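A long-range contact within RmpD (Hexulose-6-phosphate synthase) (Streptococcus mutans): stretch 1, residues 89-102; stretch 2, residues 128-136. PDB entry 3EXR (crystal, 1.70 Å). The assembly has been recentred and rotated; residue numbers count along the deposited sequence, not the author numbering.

Stretch 1, residues 89-102: ICSATIPTMKAARK
Stretch 2, residues 128-136: QQWLDAGIS

The contact is anchored by Arg101, whose guanidinium grips the carbonyl of Ala133, just past helix 128-132. Both Arg101 NE and Arg101 NH2 donate to Ala133 O, each at 3.0 Å, with N-H...O angles of 133° and 131°, and the acceptor lies at the guanidinium edge, near its plane. Chi1 180°, chi2 172°, chi3 64° and chi4 85° carry the group there. Gly134 CA covers one face of the guanidinium. Gly134 (phi/psi 85/17) closes a Schellman motif, with Gly134 N bonded to Leu131 O (2.9 Å) and Ile135 N to Trp130 O (3.0 Å). Positive phi favours glycine, and an ideal CB here would lie 2.7 Å from Arg101 CZ, a clash.

A water lies 2.6 Å from Cys90 O and 2.5 Å from Ala92 O, and accepts a weak bond from Trp130 NE1 (3.4 Å).

Helix 94-102 (phi/psi near -62/-43) follows a type I turn at Ile89-Ala92 and the N-cap residue Thr93. It runs 36° from helix 128-132 in direction, with axes 10.3 Å apart at closest approach. Lys98 CA lies 6.2 Å from Ala133 CA, and Arg101 CA 7.6 Å from Ile135 CA. The Ala133 methyl points toward stretch 1, its CB 3.8 Å from Lys98 CG and 4.1 Å from Ile94 CG2.

Buried, apolar Met97 (m, t, t) touches two partners, its CB 3.4 Å from CD1 of Ile135 (m, t), also buried and apolar, and its SD 3.5 Å from Trp130 CD1, obliquely 4.1 Å from the five-membered ring centroid. Trp130 (chi1 -50°, chi2 -34°) starts sideways, but its broad indole reaches across, meeting Ile94 CD1 at its edge (3.8 Å from Trp130 CD1) and, through CZ2, Cys90 CB (3.8 Å). Branched Ile94 (m, m) also places CD1 3.8 Å from Gln129 CB. The stretches bury 497 Å², both sides summed.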

# COMPACT_ATOMS: atom_id res chain seq x y z
N ILE A 89 5.12 -3.12 -2.57
CA ILE A 89 5.52 -3.56 -1.25
C ILE A 89 6.20 -4.94 -1.39
O ILE A 89 5.85 -5.73 -2.26
CB ILE A 89 4.28 -3.56 -0.27
CG1 ILE A 89 4.71 -3.71 1.20
CG2 ILE A 89 3.23 -4.58 -0.67
CD1 ILE A 89 5.54 -2.51 1.69
N CYS A 90 7.17 -5.22 -0.54
CA CYS A 90 7.93 -6.46 -0.67
C CYS A 90 7.09 -7.71 -0.41
O CYS A 90 7.50 -8.81 -0.76
CB CYS A 90 9.15 -6.42 0.26
SG CYS A 90 8.77 -6.06 1.99
N SER A 91 5.93 -7.52 0.23
CA SER A 91 4.91 -8.55 0.48
C SER A 91 4.25 -9.07 -0.79
O SER A 91 3.67 -10.15 -0.80
CB SER A 91 3.78 -7.98 1.35
OG SER A 91 4.24 -7.46 2.57
N ALA A 92 4.21 -8.24 -1.83
CA ALA A 92 3.62 -8.63 -3.09
C ALA A 92 4.30 -9.90 -3.63
O ALA A 92 5.51 -10.06 -3.53
CB ALA A 92 3.75 -7.51 -4.11
N THR A 93 3.51 -10.79 -4.18
CA THR A 93 4.07 -12.02 -4.74
C THR A 93 4.83 -11.74 -6.03
O THR A 93 4.69 -10.68 -6.64
CB THR A 93 2.96 -13.01 -5.05
OG1 THR A 93 2.15 -12.47 -6.10
CG2 THR A 93 2.11 -13.26 -3.80
N ILE A 94 5.62 -12.72 -6.45
CA ILE A 94 6.37 -12.64 -7.70
C ILE A 94 5.41 -12.47 -8.90
O ILE A 94 5.64 -11.60 -9.73
CB ILE A 94 7.35 -13.86 -7.86
CG1 ILE A 94 8.50 -13.74 -6.85
CG2 ILE A 94 7.87 -13.95 -9.29
CD1 ILE A 94 9.37 -12.53 -7.04
N PRO A 95 4.32 -13.26 -9.01
CA PRO A 95 3.37 -12.97 -10.10
C PRO A 95 2.81 -11.53 -10.12
O PRO A 95 2.73 -10.92 -11.18
CB PRO A 95 2.27 -14.02 -9.90
CG PRO A 95 2.98 -15.15 -9.20
CD PRO A 95 3.93 -14.48 -8.27
N THR A 96 2.48 -11.01 -8.95
CA THR A 96 2.01 -9.62 -8.86
C THR A 96 3.10 -8.63 -9.34
O THR A 96 2.84 -7.70 -10.12
CB THR A 96 1.62 -9.30 -7.43
OG1 THR A 96 0.43 -10.02 -7.08
CG2 THR A 96 1.34 -7.81 -7.25
N MET A 97 4.34 -8.82 -8.86
CA MET A 97 5.44 -7.94 -9.28
C MET A 97 5.74 -8.05 -10.78
O MET A 97 5.96 -7.04 -11.44
CB MET A 97 6.72 -8.20 -8.48
CG MET A 97 6.63 -7.84 -7.00
SD MET A 97 8.24 -8.05 -6.28
CE MET A 97 7.97 -7.55 -4.56
N LYS A 98 5.73 -9.27 -11.32
CA LYS A 98 5.92 -9.44 -12.77
C LYS A 98 4.80 -8.78 -13.56
O LYS A 98 5.06 -8.15 -14.59
CB LYS A 98 5.99 -10.92 -13.15
CG LYS A 98 7.32 -11.57 -12.95
CD LYS A 98 7.32 -12.97 -13.62
CE LYS A 98 8.64 -13.73 -13.36
NZ LYS A 98 8.45 -15.22 -13.15
N ALA A 99 3.56 -8.92 -13.11
CA ALA A 99 2.44 -8.32 -13.85
C ALA A 99 2.56 -6.80 -13.88
O ALA A 99 2.27 -6.16 -14.89
CB ALA A 99 1.10 -8.74 -13.26
N ALA A 100 3.03 -6.23 -12.76
CA ALA A 100 3.20 -4.79 -12.64
C ALA A 100 4.33 -4.34 -13.56
O ALA A 100 4.18 -3.37 -14.31
CB ALA A 100 3.50 -4.41 -11.21
N ARG A 101 5.44 -5.07 -13.55
CA ARG A 101 6.56 -4.74 -14.45
C ARG A 101 6.15 -4.81 -15.92
O ARG A 101 6.48 -3.91 -16.69
CB ARG A 101 7.77 -5.63 -14.22
CG ARG A 101 8.90 -5.29 -15.16
CD ARG A 101 10.20 -6.01 -14.86
NE ARG A 101 10.10 -7.44 -15.03
CZ ARG A 101 10.25 -8.09 -16.18
NH1 ARG A 101 10.50 -7.41 -17.31
NH2 ARG A 101 10.16 -9.42 -16.21
N LYS A 102 5.45 -5.87 -16.29
CA LYS A 102 5.01 -6.02 -17.67
C LYS A 102 4.09 -4.88 -18.09
O LYS A 102 4.22 -4.36 -19.20
CB LYS A 102 4.35 -7.39 -17.91
CG LYS A 102 5.32 -8.58 -17.84
CD LYS A 102 4.62 -9.94 -18.17
CE LYS A 102 5.48 -11.18 -17.72
NZ LYS A 102 4.74 -12.50 -17.68
N GLN A 128 16.57 -12.17 -4.22
CA GLN A 128 17.06 -12.80 -5.46
C GLN A 128 15.87 -13.15 -6.37
O GLN A 128 15.97 -13.09 -7.59
CB GLN A 128 17.94 -14.03 -5.15
CG GLN A 128 18.58 -14.66 -6.38
CD GLN A 128 19.58 -13.74 -7.05
OE1 GLN A 128 20.50 -13.23 -6.40
NE2 GLN A 128 19.38 -13.48 -8.33
N GLN A 129 14.73 -13.51 -5.78
CA GLN A 129 13.54 -13.77 -6.57
C GLN A 129 13.07 -12.51 -7.32
O GLN A 129 12.67 -12.59 -8.47
CB GLN A 129 12.42 -14.33 -5.70
CG GLN A 129 12.68 -15.70 -5.15
CD GLN A 129 11.46 -16.17 -4.44
OE1 GLN A 129 10.45 -16.47 -5.09
NE2 GLN A 129 11.50 -16.17 -3.12
N TRP A 130 13.19 -11.34 -6.68
CA TRP A 130 12.82 -10.10 -7.35
C TRP A 130 13.74 -9.89 -8.56
O TRP A 130 13.26 -9.62 -9.66
CB TRP A 130 12.87 -8.86 -6.41
CG TRP A 130 12.12 -9.05 -5.11
CD1 TRP A 130 10.99 -9.78 -4.91
CD2 TRP A 130 12.48 -8.51 -3.84
NE1 TRP A 130 10.62 -9.74 -3.59
CE2 TRP A 130 11.53 -8.98 -2.90
CE3 TRP A 130 13.54 -7.70 -3.38
CZ2 TRP A 130 11.58 -8.63 -1.55
CZ3 TRP A 130 13.59 -7.38 -2.03
CH2 TRP A 130 12.62 -7.85 -1.14
N LEU A 131 15.05 -10.07 -8.38
CA LEU A 131 16.01 -9.89 -9.47
C LEU A 131 15.68 -10.83 -10.63
O LEU A 131 15.68 -10.43 -11.80
CB LEU A 131 17.44 -10.15 -8.99
CG LEU A 131 18.03 -9.11 -8.03
CD1 LEU A 131 19.31 -9.64 -7.40
CD2 LEU A 131 18.31 -7.75 -8.66
N ASP A 132 15.39 -12.08 -10.29
CA ASP A 132 15.10 -13.11 -11.30
C ASP A 132 13.85 -12.77 -12.07
O ASP A 132 13.71 -13.17 -13.24
CB ASP A 132 14.92 -14.48 -10.65
CG ASP A 132 16.20 -15.05 -10.09
OD1 ASP A 132 17.30 -14.53 -10.40
OD2 ASP A 132 16.13 -16.02 -9.31
N ALA A 133 12.94 -12.04 -11.41
CA ALA A 133 11.68 -11.57 -12.01
C ALA A 133 11.85 -10.27 -12.80
O ALA A 133 10.87 -9.73 -13.32
CB ALA A 133 10.58 -11.42 -10.94
N GLY A 134 13.10 -9.79 -12.91
CA GLY A 134 13.48 -8.60 -13.68
C GLY A 134 13.33 -7.28 -12.95
O GLY A 134 13.32 -6.24 -13.55
N ILE A 135 13.22 -7.35 -11.64
CA ILE A 135 13.09 -6.17 -10.79
C ILE A 135 14.37 -5.94 -9.99
O ILE A 135 14.79 -6.76 -9.15
CB ILE A 135 11.83 -6.31 -9.90
CG1 ILE A 135 10.59 -6.33 -10.82
CG2 ILE A 135 11.75 -5.18 -8.84
CD1 ILE A 135 9.33 -6.84 -10.20
N SER A 136 14.98 -4.78 -10.23
CA SER A 136 16.34 -4.55 -9.72
C SER A 136 16.52 -3.21 -9.05
O SER A 136 17.62 -2.70 -9.00
CB SER A 136 17.37 -4.74 -10.84
OG SER A 136 17.21 -3.81 -11.87
O HOH W 1 7.63 -10.84 -2.45